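Local structure of transcriptional regulator (Saccharomonospora viridis, 4KWA) at the interface of chains A and B. The protein probably binds DNA as a TetR-family transcriptional regulator, and binds choline. Numbering follows the deposited sequence. Chains: chain A/B, Transcriptional regulator.

Contact 1: the interface of chains A and B. Residues chain A 162, 165, 170, 181; chain B 123, 127, 153, 156.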
loop_
_atom_site.group_PDB
_atom_site.type_symbol
_atom_site.label_atom_id
_atom_site.label_comp_id
_atom_site.label_asym_id
_atom_site.label_seq_id
_atom_site.Cartn_x
_atom_site.Cartn_y
_atom_site.Cartn_z
ATOM N N LEU A 162 7.196 -0.393 3.427
ATOM C CA LEU A 162 8.358 -1.192 3.091
ATOM C C LEU A 162 7.910 -2.346 2.294
ATOM O O LEU A 162 8.585 -2.670 1.276
ATOM C CB LEU A 162 9.120 -1.619 4.377
ATOM C CG LEU A 162 9.816 -0.442 5.118
ATOM C CD1 LEU A 162 10.245 -1.035 6.449
ATOM C CD2 LEU A 162 11.028 0.014 4.297
ATOM N N GLN A 165 7.563 -1.397 -1.292
ATOM C CA GLN A 165 8.842 -1.213 -1.907
ATOM C C GLN A 165 9.393 -2.640 -2.305
ATOM O O GLN A 165 9.909 -2.823 -3.437
ATOM C CB GLN A 165 9.754 -0.402 -0.980
ATOM C CG GLN A 165 9.237 0.994 -0.690
ATOM C CD GLN A 165 10.117 1.747 0.293
ATOM O OE1 GLN A 165 11.235 1.311 0.577
ATOM N NE2 GLN A 165 9.647 2.926 0.765
ATOM N N LYS A 170 11.582 -1.989 -5.849
ATOM C CA LYS A 170 12.442 -0.814 -5.645
ATOM C C LYS A 170 13.917 -1.271 -5.629
ATOM O O LYS A 170 14.284 -2.308 -5.059
ATOM C CB LYS A 170 12.062 -0.091 -4.359
ATOM C CG LYS A 170 13.002 1.075 -3.957
ATOM C CD LYS A 170 12.660 1.623 -2.569
ATOM C CE LYS A 170 13.779 2.479 -1.967
ATOM N NZ LYS A 170 13.576 2.756 -0.500
ATOM N N HIS A 181 15.953 -2.838 8.057
ATOM C CA HIS A 181 15.357 -1.535 8.337
ATOM C C HIS A 181 14.429 -1.561 9.561
ATOM O O HIS A 181 14.424 -0.674 10.420
ATOM C CB HIS A 181 14.619 -1.041 7.066
ATOM C CG HIS A 181 14.159 0.384 7.189
ATOM N ND1 HIS A 181 14.840 1.437 6.594
ATOM C CD2 HIS A 181 13.240 0.954 7.999
ATOM C CE1 HIS A 181 14.298 2.579 6.977
ATOM N NE2 HIS A 181 13.305 2.319 7.798
ATOM N N TYR B 123 8.897 6.697 -8.726
ATOM C CA TYR B 123 9.178 6.585 -7.303
ATOM C C TYR B 123 10.617 6.971 -7.057
ATOM O O TYR B 123 10.851 7.734 -6.150
ATOM C CB TYR B 123 8.897 5.204 -6.752
ATOM C CG TYR B 123 9.465 5.069 -5.320
ATOM C CD1 TYR B 123 8.704 5.251 -4.252
ATOM C CD2 TYR B 123 10.785 4.608 -5.122
ATOM C CE1 TYR B 123 9.197 5.079 -3.003
ATOM C CE2 TYR B 123 11.310 4.478 -3.866
ATOM C CZ TYR B 123 10.479 4.718 -2.803
ATOM O OH TYR B 123 10.943 4.655 -1.528
ATOM N N TYR B 127 11.824 9.764 -4.438
ATOM C CA TYR B 127 12.702 9.273 -3.399
ATOM C C TYR B 127 14.072 10.096 -3.402
ATOM O O TYR B 127 14.549 10.515 -2.365
ATOM C CB TYR B 127 12.980 7.793 -3.589
ATOM C CG TYR B 127 14.004 7.224 -2.667
ATOM C CD1 TYR B 127 13.663 6.883 -1.364
ATOM C CD2 TYR B 127 15.337 7.050 -3.075
ATOM C CE1 TYR B 127 14.589 6.376 -0.496
ATOM C CE2 TYR B 127 16.280 6.560 -2.191
ATOM C CZ TYR B 127 15.871 6.183 -0.914
ATOM O OH TYR B 127 16.755 5.710 -0.015
ATOM N N THR B 153 14.046 6.473 2.960
ATOM C CA THR B 153 13.350 5.179 2.849
ATOM C C THR B 153 12.280 5.127 3.937
ATOM O O THR B 153 11.124 4.760 3.669
ATOM C CB THR B 153 14.374 4.021 2.975
ATOM O OG1 THR B 153 15.073 3.874 1.743
ATOM C CG2 THR B 153 13.654 2.707 3.209
ATOM N N SER B 156 9.454 7.842 3.193
ATOM C CA SER B 156 8.610 7.431 2.062
ATOM C C SER B 156 7.670 6.285 2.415
ATOM O O SER B 156 6.477 6.249 2.065
ATOM C CB SER B 156 9.407 7.143 0.771
ATOM O OG SER B 156 10.430 6.217 0.904
#

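Contact 2: the interface of chains A and B. Residues chain A 157-158, 161-162, 165; chain B 153-154, 157.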
loop_
_atom_site.group_PDB
_atom_site.type_symbol
_atom_site.label_atom_id
_atom_site.label_comp_id
_atom_site.label_asym_id
_atom_site.label_seq_id
_atom_site.Cartn_x
_atom_site.Cartn_y
_atom_site.Cartn_z
ATOM N N ALA A 157 2.321 1.406 9.692
ATOM C CA ALA A 157 2.520 2.193 8.484
ATOM C C ALA A 157 3.863 1.903 7.809
ATOM O O ALA A 157 3.888 1.688 6.529
ATOM C CB ALA A 157 2.293 3.668 8.718
ATOM N N LEU A 158 4.942 1.853 8.611
ATOM C CA LEU A 158 6.295 1.616 8.114
ATOM C C LEU A 158 6.337 0.239 7.440
ATOM O O LEU A 158 6.836 0.045 6.346
ATOM C CB LEU A 158 7.284 1.741 9.247
ATOM C CG LEU A 158 8.760 1.510 8.893
ATOM C CD1 LEU A 158 9.237 2.438 7.781
ATOM C CD2 LEU A 158 9.662 1.686 10.090
ATOM N N GLY A 161 4.473 0.280 3.988
ATOM C CA GLY A 161 5.276 0.987 3.053
ATOM C C GLY A 161 6.504 0.244 2.528
ATOM O O GLY A 161 6.854 0.302 1.341
ATOM N N LEU A 162 7.196 -0.393 3.427
ATOM C CA LEU A 162 8.358 -1.192 3.091
ATOM C C LEU A 162 7.910 -2.346 2.294
ATOM O O LEU A 162 8.585 -2.670 1.276
ATOM C CB LEU A 162 9.120 -1.619 4.377
ATOM C CG LEU A 162 9.816 -0.442 5.118
ATOM C CD1 LEU A 162 10.245 -1.035 6.449
ATOM C CD2 LEU A 162 11.028 0.014 4.297
ATOM N N GLN A 165 7.563 -1.397 -1.292
ATOM C CA GLN A 165 8.842 -1.213 -1.907
ATOM C C GLN A 165 9.393 -2.640 -2.305
ATOM O O GLN A 165 9.909 -2.823 -3.437
ATOM C CB GLN A 165 9.754 -0.402 -0.980
ATOM C CG GLN A 165 9.237 0.994 -0.690
ATOM C CD GLN A 165 10.117 1.747 0.293
ATOM O OE1 GLN A 165 11.235 1.311 0.577
ATOM N NE2 GLN A 165 9.647 2.926 0.765
ATOM N N THR B 153 14.046 6.473 2.960
ATOM C CA THR B 153 13.350 5.179 2.849
ATOM C C THR B 153 12.280 5.127 3.937
ATOM O O THR B 153 11.124 4.760 3.669
ATOM C CB THR B 153 14.374 4.021 2.975
ATOM O OG1 THR B 153 15.073 3.874 1.743
ATOM C CG2 THR B 153 13.654 2.707 3.209
ATOM N N ARG B 154 12.655 5.523 5.146
ATOM C CA ARG B 154 11.709 5.527 6.259
ATOM C C ARG B 154 10.482 6.477 6.040
ATOM O O ARG B 154 9.318 6.108 6.282
ATOM C CB ARG B 154 12.398 5.793 7.576
ATOM C CG ARG B 154 11.525 5.606 8.796
ATOM C CD ARG B 154 12.409 5.369 10.041
ATOM N NE ARG B 154 13.235 4.175 9.925
ATOM C CZ ARG B 154 14.148 3.804 10.823
ATOM N NH1 ARG B 154 14.899 2.690 10.601
ATOM N NH2 ARG B 154 14.337 4.555 11.915
ATOM N N ALA B 157 8.235 5.290 3.072
ATOM C CA ALA B 157 7.386 4.189 3.536
ATOM C C ALA B 157 6.276 4.632 4.485
ATOM O O ALA B 157 5.077 4.145 4.358
ATOM C CB ALA B 157 8.262 3.166 4.177
#

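Contact 3: the interface of chains A and B. Residues chain A 23-24; chain B 23-24.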
loop_
_atom_site.group_PDB
_atom_site.type_symbol
_atom_site.label_atom_id
_atom_site.label_comp_id
_atom_site.label_asym_id
_atom_site.label_seq_id
_atom_site.Cartn_x
_atom_site.Cartn_y
_atom_site.Cartn_z
ATOM N N HIS A 23 -9.051 -9.657 -10.591
ATOM C CA HIS A 23 -9.889 -9.399 -11.835
ATOM C C HIS A 23 -9.526 -10.256 -13.059
ATOM O O HIS A 23 -10.265 -10.284 -14.078
ATOM C CB HIS A 23 -9.905 -7.913 -12.140
ATOM C CG HIS A 23 -10.594 -7.100 -11.042
ATOM N ND1 HIS A 23 -11.965 -7.028 -10.913
ATOM C CD2 HIS A 23 -10.079 -6.322 -10.057
ATOM C CE1 HIS A 23 -12.265 -6.245 -9.876
ATOM N NE2 HIS A 23 -11.134 -5.785 -9.361
ATOM N N ASN A 24 -8.376 -10.913 -12.976
ATOM C CA ASN A 24 -7.890 -11.795 -14.008
ATOM C C ASN A 24 -8.204 -13.218 -13.704
ATOM O O ASN A 24 -7.878 -14.066 -14.483
ATOM C CB ASN A 24 -6.391 -11.633 -14.207
ATOM C CG ASN A 24 -6.034 -10.214 -14.555
ATOM O OD1 ASN A 24 -6.671 -9.639 -15.389
ATOM N ND2 ASN A 24 -5.067 -9.637 -13.870
ATOM N N HIS B 23 -10.114 -2.265 -13.398
ATOM C CA HIS B 23 -10.793 -3.464 -13.896
ATOM C C HIS B 23 -12.294 -3.369 -14.083
ATOM O O HIS B 23 -12.857 -4.215 -14.728
ATOM C CB HIS B 23 -10.390 -4.695 -13.139
ATOM C CG HIS B 23 -8.903 -4.961 -13.241
ATOM N ND1 HIS B 23 -8.316 -5.466 -14.375
ATOM C CD2 HIS B 23 -7.910 -4.822 -12.342
ATOM C CE1 HIS B 23 -7.022 -5.612 -14.175
ATOM N NE2 HIS B 23 -6.755 -5.236 -12.943
ATOM N N ASN B 24 -12.923 -2.374 -13.487
ATOM C CA ASN B 24 -14.369 -2.148 -13.582
ATOM C C ASN B 24 -14.736 -1.130 -14.638
ATOM O O ASN B 24 -15.908 -0.907 -14.898
ATOM C CB ASN B 24 -14.856 -1.684 -12.210
ATOM C CG ASN B 24 -14.630 -2.727 -11.152
ATOM O OD1 ASN B 24 -15.094 -3.852 -11.283
ATOM N ND2 ASN B 24 -13.986 -2.342 -10.048
#

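Contact 1: the interface of chains A and B
The ammonium NZ of A:Lys170 donates a hydrogen bond across the interface to the hydroxyl OG1 of B:Thr153, 2.9 Å away, and makes a weaker one to the phenol OH of B:Tyr123 at 3.4 Å. Its aliphatic stem passes the rim of the B:Tyr123 ring, with CD 3.4 Å from CE2, so one tyrosine meets both the apolar and the polar portion of the lysine. That reach follows from an extended chain whose CG lies anti to the backbone N (chi1 174°). The same phenol OH can accept from the amide NE2 of A:Gln165 at 3.2 Å; the amide plane is turned 54° from the ring. B:Thr153 uses its other branch for apolar contact: CG2 faces CD2 of A:Leu162 and the imidazole of A:His181.

Behind these contacts, the other end of the same A:Gln165 amide holds the lysine: OE1 receives NZ at 3.0 Å from above the carbonyl plane. On chain B, the OH of B:Tyr127 is hydrogen-bonded to OG1 of B:Thr153 at 3.0 Å, steadying the acceptor. The network thus ties helices 113-140 and 148-168 of one subunit to the end of helix 148-168 and the following loop of the other, in the C-terminal region through which TetR-family proteins typically dimerise. B:Ser156 OG pairs with B:Tyr123 OH at 2.9 Å and also donates to the backbone O of B:Thr153, one turn earlier, at 3.2 Å.

Contact 2: the interface of chains A and B
With CG anti to the backbone N (chi1 180°) and chi2 at 56°, A:Leu158 lowers its CD1 branch onto the methyl CB of B:Ala157, 3.8 Å away. This is the core of the helix-against-helix dimer interface of the TetR family, where helix 148-168 of each chain, in the BetI-type C-terminal region, packs on the same helix of the partner chain. The B:Ala157 methyl settles among chain A residues from successive turns: A:Leu162 presents CG at 4.0 Å, while A:Gly161, which has no side chain, lets the backbones come close. There the CA of A:Gly161 lies 3.4 Å from the carbonyl O of B:Ala157, and the B:Ala157 methyl is 3.9 Å from the same CA. The carbonyl O atoms of A:Ala157 and B:Ala157 are 3.5 Å apart, which places the two-fold axis close to this residue pair.

At one border, CD1 of A:Leu158 also meets the aliphatic CG of B:Arg154 at 4.0 Å, using the arginine stem. At the other border, the amide NE2 of A:Gln165 lies alongside B:Ala157, 3.7 Å from CB and close to its backbone N.

Contact 3: the interface of chains A and B
Two histidines from opposite subunits, A:His23 and B:His23, pack CB methylene to imidazole face in a reciprocal clasp. The CB of B:His23 lies over the A:His23 ring, 3.5 Å from its centroid, and the CB of A:His23 lies over the B:His23 ring, 3.7 Å from its centroid; both are CH-pi contacts. Each methylene is offset toward the rim of the ring it covers. The CD2 atoms of A:His23 and B:His23 come within 3.5 Å of each other. The near two-fold relation shows in the torsions: in each histidine CG stands anti to the carbonyl carbon, with chi1 -64° in chain A and -60° in chain B, which turns the ring face toward the partner's CB.

Further out, the ring nitrogens ND1 of A:His23 and B:His23 are 5.3 Å apart, not in contact; protonation of both rings, which is not seen, would probably make the pairing less favourable. At the polar rim, the amide OD1 of B:Asn24 approaches CE1 of A:His23 at 4.0 Å, with amide and ring planes 88° apart.

The chain, the C-terminal portion of a longer protein, holds a TetR-type DNA-binding head and a BetI-type C-terminal domain. In this assembly the patch brings the two heads together; the structure alone does not show whether this persists in solution or on DNA. The histidines belong to the short 3-10 helix 22-24, which connects helix 2-20 to the predicted helix-turn-helix segment.

Contact 1 and contact 2 adjoin: their C-alpha centres are about 5 Å apart, and they share A:Leu162, A:Gln165 and B:Thr153. They are the polar flank and the apolar core of one surface centred on helix 148-168, each repeated by the two-fold axis. Contact 3 lies about 27 Å from both, measured between C-alpha centres, and has no residue in common with them. The dimer is therefore joined at two levels, in the C-terminal domain and again between the TetR-type heads. This second junction may help set the head spacing in this choline-bound state.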